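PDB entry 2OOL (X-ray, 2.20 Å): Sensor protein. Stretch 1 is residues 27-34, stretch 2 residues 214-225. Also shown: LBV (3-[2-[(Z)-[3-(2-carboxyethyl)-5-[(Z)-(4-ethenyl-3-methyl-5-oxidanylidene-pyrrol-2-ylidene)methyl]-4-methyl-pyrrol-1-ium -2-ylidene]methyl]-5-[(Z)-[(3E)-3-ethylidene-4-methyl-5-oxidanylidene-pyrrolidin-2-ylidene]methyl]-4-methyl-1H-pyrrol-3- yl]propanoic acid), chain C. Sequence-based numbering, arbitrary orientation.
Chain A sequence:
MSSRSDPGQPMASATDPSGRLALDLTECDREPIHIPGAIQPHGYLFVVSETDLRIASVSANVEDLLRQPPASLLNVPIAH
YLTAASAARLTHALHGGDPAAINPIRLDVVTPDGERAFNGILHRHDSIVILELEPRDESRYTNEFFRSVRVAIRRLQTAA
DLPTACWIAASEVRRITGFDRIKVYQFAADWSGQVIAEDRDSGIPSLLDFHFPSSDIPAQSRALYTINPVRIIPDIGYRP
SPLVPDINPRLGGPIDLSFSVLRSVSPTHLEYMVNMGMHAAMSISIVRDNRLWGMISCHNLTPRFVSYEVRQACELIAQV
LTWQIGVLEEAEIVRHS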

# COMPACT_ATOMS: atom_id res chain seq x y z
N GLU A 27 -26.25 27.24 18.81
CA GLU A 27 -24.94 27.19 19.45
C GLU A 27 -24.06 26.03 18.90
O GLU A 27 -22.98 25.77 19.41
CB GLU A 27 -25.11 27.02 20.97
CG GLU A 27 -25.07 28.33 21.82
CD GLU A 27 -26.39 29.08 21.83
OE1 GLU A 27 -27.28 28.72 21.02
OE2 GLU A 27 -26.55 30.03 22.65
N CYS A 28 -24.51 25.33 17.86
CA CYS A 28 -23.74 24.23 17.29
C CYS A 28 -22.35 24.63 16.91
O CYS A 28 -21.37 23.94 17.26
CB CYS A 28 -24.41 23.72 16.04
SG CYS A 28 -25.84 22.85 16.43
N ASP A 29 -22.25 25.74 16.20
CA ASP A 29 -21.00 26.15 15.60
C ASP A 29 -20.05 26.81 16.58
O ASP A 29 -18.92 27.03 16.23
CB ASP A 29 -21.20 27.09 14.40
CG ASP A 29 -22.34 26.67 13.47
OD1 ASP A 29 -22.17 25.85 12.53
OD2 ASP A 29 -23.43 27.25 13.64
N ARG A 30 -20.50 27.12 17.80
CA ARG A 30 -19.67 27.79 18.77
C ARG A 30 -18.90 26.91 19.75
O ARG A 30 -18.03 27.39 20.43
CB ARG A 30 -20.51 28.75 19.60
CG ARG A 30 -21.21 29.82 18.78
CD ARG A 30 -21.96 30.74 19.71
NE ARG A 30 -22.83 31.60 18.94
CZ ARG A 30 -22.49 32.80 18.48
NH1 ARG A 30 -21.28 33.26 18.75
NH2 ARG A 30 -23.35 33.52 17.74
N GLU A 31 -19.22 25.63 19.85
CA GLU A 31 -18.52 24.79 20.83
C GLU A 31 -17.02 24.73 20.46
O GLU A 31 -16.67 24.46 19.33
CB GLU A 31 -19.14 23.37 20.86
CG GLU A 31 -18.47 22.45 21.93
CD GLU A 31 -18.94 21.01 21.84
OE1 GLU A 31 -19.83 20.70 21.00
OE2 GLU A 31 -18.42 20.22 22.64
N PRO A 32 -16.15 25.02 21.40
CA PRO A 32 -14.71 24.96 21.09
C PRO A 32 -14.09 23.56 21.11
O PRO A 32 -13.30 23.21 22.01
CB PRO A 32 -14.13 25.86 22.15
CG PRO A 32 -15.06 25.74 23.30
CD PRO A 32 -16.40 25.58 22.75
N ILE A 33 -14.40 22.77 20.08
CA ILE A 33 -14.02 21.38 20.02
C ILE A 33 -12.49 21.10 20.07
O ILE A 33 -12.07 19.98 20.35
CB ILE A 33 -14.70 20.67 18.85
CG1 ILE A 33 -14.32 21.26 17.46
CG2 ILE A 33 -16.26 20.75 18.99
CD1 ILE A 33 -14.57 20.24 16.25
N HIS A 34 -11.67 22.11 19.82
CA HIS A 34 -10.24 21.92 19.70
C HIS A 34 -9.51 21.93 21.04
O HIS A 34 -8.37 21.46 21.11
CB HIS A 34 -9.64 22.99 18.78
CG HIS A 34 -9.87 24.38 19.24
ND1 HIS A 34 -11.13 24.94 19.33
CD2 HIS A 34 -9.02 25.36 19.63
CE1 HIS A 34 -11.04 26.18 19.78
NE2 HIS A 34 -9.76 26.46 19.96
N SER A 214 -27.14 20.73 7.35
CA SER A 214 -25.81 21.31 7.57
C SER A 214 -25.33 21.32 9.02
O SER A 214 -24.14 21.19 9.28
CB SER A 214 -25.83 22.74 7.10
OG SER A 214 -26.73 23.46 7.92
N SER A 215 -26.24 21.50 9.96
CA SER A 215 -25.89 21.53 11.39
C SER A 215 -25.38 20.19 11.93
O SER A 215 -24.93 20.13 13.06
CB SER A 215 -27.13 21.90 12.20
OG SER A 215 -28.12 20.87 12.10
N ASP A 216 -25.52 19.11 11.17
CA ASP A 216 -24.97 17.83 11.61
C ASP A 216 -23.44 17.80 11.61
O ASP A 216 -22.86 17.01 12.33
CB ASP A 216 -25.50 16.69 10.76
CG ASP A 216 -26.95 16.34 11.06
OD1 ASP A 216 -27.62 17.08 11.83
OD2 ASP A 216 -27.43 15.31 10.52
N ILE A 217 -22.81 18.63 10.78
CA ILE A 217 -21.35 18.80 10.78
C ILE A 217 -21.10 20.32 10.75
O ILE A 217 -20.81 20.88 9.69
CB ILE A 217 -20.65 18.12 9.57
CG1 ILE A 217 -21.15 16.67 9.38
CG2 ILE A 217 -19.14 18.13 9.78
CD1 ILE A 217 -20.49 15.89 8.21
N PRO A 218 -21.20 20.98 11.92
CA PRO A 218 -21.23 22.44 12.02
C PRO A 218 -19.92 23.08 11.59
O PRO A 218 -18.93 22.39 11.29
CB PRO A 218 -21.56 22.69 13.48
CG PRO A 218 -21.08 21.46 14.17
CD PRO A 218 -21.29 20.36 13.25
N ALA A 219 -19.95 24.40 11.52
CA ALA A 219 -18.90 25.20 10.86
C ALA A 219 -17.51 25.04 11.45
O ALA A 219 -16.52 25.05 10.72
CB ALA A 219 -19.30 26.74 10.78
N GLN A 220 -17.40 24.96 12.76
CA GLN A 220 -16.06 24.86 13.38
C GLN A 220 -15.48 23.44 13.13
O GLN A 220 -14.27 23.25 12.96
CB GLN A 220 -16.09 25.27 14.86
CG GLN A 220 -16.48 24.18 15.85
CD GLN A 220 -17.96 23.86 15.88
OE1 GLN A 220 -18.60 23.80 14.85
NE2 GLN A 220 -18.52 23.69 17.07
N SER A 221 -16.36 22.45 13.09
CA SER A 221 -15.97 21.06 12.79
C SER A 221 -15.45 20.96 11.38
O SER A 221 -14.43 20.36 11.12
CB SER A 221 -17.18 20.11 12.93
OG SER A 221 -17.78 20.32 14.21
N ARG A 222 -16.18 21.55 10.45
CA ARG A 222 -15.77 21.55 9.04
C ARG A 222 -14.47 22.27 8.79
O ARG A 222 -13.67 21.78 8.00
CB ARG A 222 -16.82 22.19 8.19
CG ARG A 222 -17.93 21.31 7.92
CD ARG A 222 -18.80 21.86 6.87
NE ARG A 222 -19.98 22.47 7.47
CZ ARG A 222 -20.23 23.75 7.53
NH1 ARG A 222 -19.37 24.65 7.04
NH2 ARG A 222 -21.37 24.12 8.10
N ALA A 223 -14.28 23.43 9.42
CA ALA A 223 -12.95 24.13 9.43
C ALA A 223 -11.81 23.20 9.95
O ALA A 223 -10.76 23.04 9.31
CB ALA A 223 -13.01 25.50 10.27
N LEU A 224 -12.01 22.56 11.10
CA LEU A 224 -11.01 21.60 11.61
C LEU A 224 -10.78 20.46 10.63
O LEU A 224 -9.65 20.13 10.30
CB LEU A 224 -11.43 21.02 12.96
CG LEU A 224 -10.42 20.05 13.65
CD1 LEU A 224 -9.08 20.68 13.90
CD2 LEU A 224 -10.96 19.59 14.98
N TYR A 225 -11.86 19.87 10.12
CA TYR A 225 -11.71 18.74 9.21
C TYR A 225 -11.08 19.09 7.89
O TYR A 225 -10.64 18.21 7.20
CB TYR A 225 -13.02 18.05 9.00
CG TYR A 225 -13.68 17.58 10.25
CD1 TYR A 225 -12.98 17.39 11.45
CD2 TYR A 225 -15.03 17.32 10.25
CE1 TYR A 225 -13.62 16.98 12.59
CE2 TYR A 225 -15.67 16.87 11.38
CZ TYR A 225 -14.95 16.71 12.54
OH TYR A 225 -15.62 16.26 13.66
C1A LBV C . -25.60 17.44 15.46
C1B LBV C . -21.20 17.98 15.81
O1B LBV C . -15.28 16.98 18.23
C1C LBV C . -19.58 14.90 12.90
O1C LBV C . -16.68 10.74 11.75
C1D LBV C . -22.52 12.45 10.10
C2A LBV C . -26.08 18.72 16.10
C2B LBV C . -19.92 18.34 16.26
O2B LBV C . -14.67 16.41 16.20
C2C LBV C . -18.81 14.03 12.10
O2C LBV C . -18.16 10.57 13.38
C2D LBV C . -23.56 12.48 9.15
C3A LBV C . -24.70 19.31 16.45
C3B LBV C . -18.99 17.53 15.61
C3C LBV C . -19.69 13.42 11.22
C3D LBV C . -23.58 11.23 8.57
C4A LBV C . -23.68 18.43 16.01
C4B LBV C . -19.72 16.69 14.71
C4C LBV C . -20.99 13.89 11.50
C4D LBV C . -22.57 10.47 9.18
CAA LBV C . -24.46 20.55 17.09
CAB LBV C . -17.47 17.56 15.84
CAC LBV C . -17.30 13.71 12.09
CAD LBV C . -24.47 10.83 7.60
CBA LBV C . -25.50 21.63 17.54
CBB LBV C . -17.00 16.41 16.71
CBC LBV C . -16.95 12.64 13.17
CBD LBV C . -24.46 9.57 7.02
CGB LBV C . -15.51 16.62 17.07
CGC LBV C . -17.29 11.18 12.74
CHB LBV C . -22.32 18.71 16.24
CHC LBV C . -19.04 15.73 13.90
CHD LBV C . -22.19 13.56 10.87
CMA LBV C . -26.88 18.35 17.37
CMB LBV C . -19.59 19.41 17.32
CMC LBV C . -19.22 12.40 10.16
CMD LBV C . -24.50 13.64 8.76
N_A LBV C . -24.25 17.36 15.44
O_A LBV C . -26.33 16.58 15.00
N_B LBV C . -21.01 17.02 14.89
N_C LBV C . -20.86 14.76 12.50
N_D LBV C . -21.98 11.25 10.10
O_D LBV C . -22.24 9.29 8.97

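How does a short irregular segment come to lie against a helix so far along the chain? Touching residues are at least 187 positions apart in sequence, so the contact is made by the fold, not by neighbours in sequence. Residues 28-30 have helical backbone angles without the regular bonds, and the rest of the first stretch is loop or turn. The second runs from a short 3-10 segment through Pro 218, at the N-cap position, into the helix that begins at Ala 219. The backbones come near at Asp 29 and Pro 218, whose CA atoms are 5.2 Å apart, and stand wider at Ile 33 and Ser 221, 7.5 Å between CA atoms. The summed buried area is 458 Å².

Why does Gln 220 cover more surface than any other residue here? Its CA-to-CB bond points toward the loop, and its side chain, with chi1 at 85°, places the amide among backbone carbonyls. Gln 220 NE2 donates to Cys 28 O at 2.9 Å and also to Glu 31 O at 3.0 Å, with N-H...O angles of 155° and 162°. An amide nitrogen carries two hydrogens, so one side chain can tie together two carbonyls three residues apart. Glu 31 O is shared, since it also accepts from Ile 33 N at 2.9 Å. At the other end of the amide, Gln 220 OE1 accepts from the backbone Ser 221 N at 3.2 Å, a bond within its own stretch.

What does Asp 29 contribute at the start of the helix? Its CA-to-CB bond points sideways, yet the carboxylate comes nearer, and Asp 29 OD1 accepts from Ala 219 N at 2.8 Å with an almost straight angle of 173°. The first amides of a helix have no preceding turn to supply carbonyls, so an acidic side chain from elsewhere in the chain is a fitting partner. The same OD1 of Asp 29 also lies 3.4 Å from Pro 218 CB. Beside it, Cys 28 CB meets Pro 218 CB at 4.0 Å in an apolar contact.

Where does Ile 33 take over from these polar bonds? Its CA-to-CB bond points toward the second stretch, and Ile 33 CD1 reaches Leu 224 CD2 at 3.9 Å, while Ile 33 CG1 lies 4.0 Å from Gln 220 CG, so the aliphatic part of the glutamine joins the packing. Ile 33 CD1 also sits 3.8 Å from Ser 221 OG, a hydroxyl buried by the contact without a hydrogen-bonding partner in the model.

How does the bilin bear on this arrangement? Cys 28 SG is covalently bonded to LBV CBA at 1.7 Å, anchoring the chromophore to the first stretch. The second stretch holds it by hydrogen bonds: LBV N_B donates to Asp 216 O at 3.2 Å, LBV N_C makes a weak bond to the same Asp 216 O at 3.0 Å, and Tyr 225 OH donates to LBV O2B at 2.7 Å.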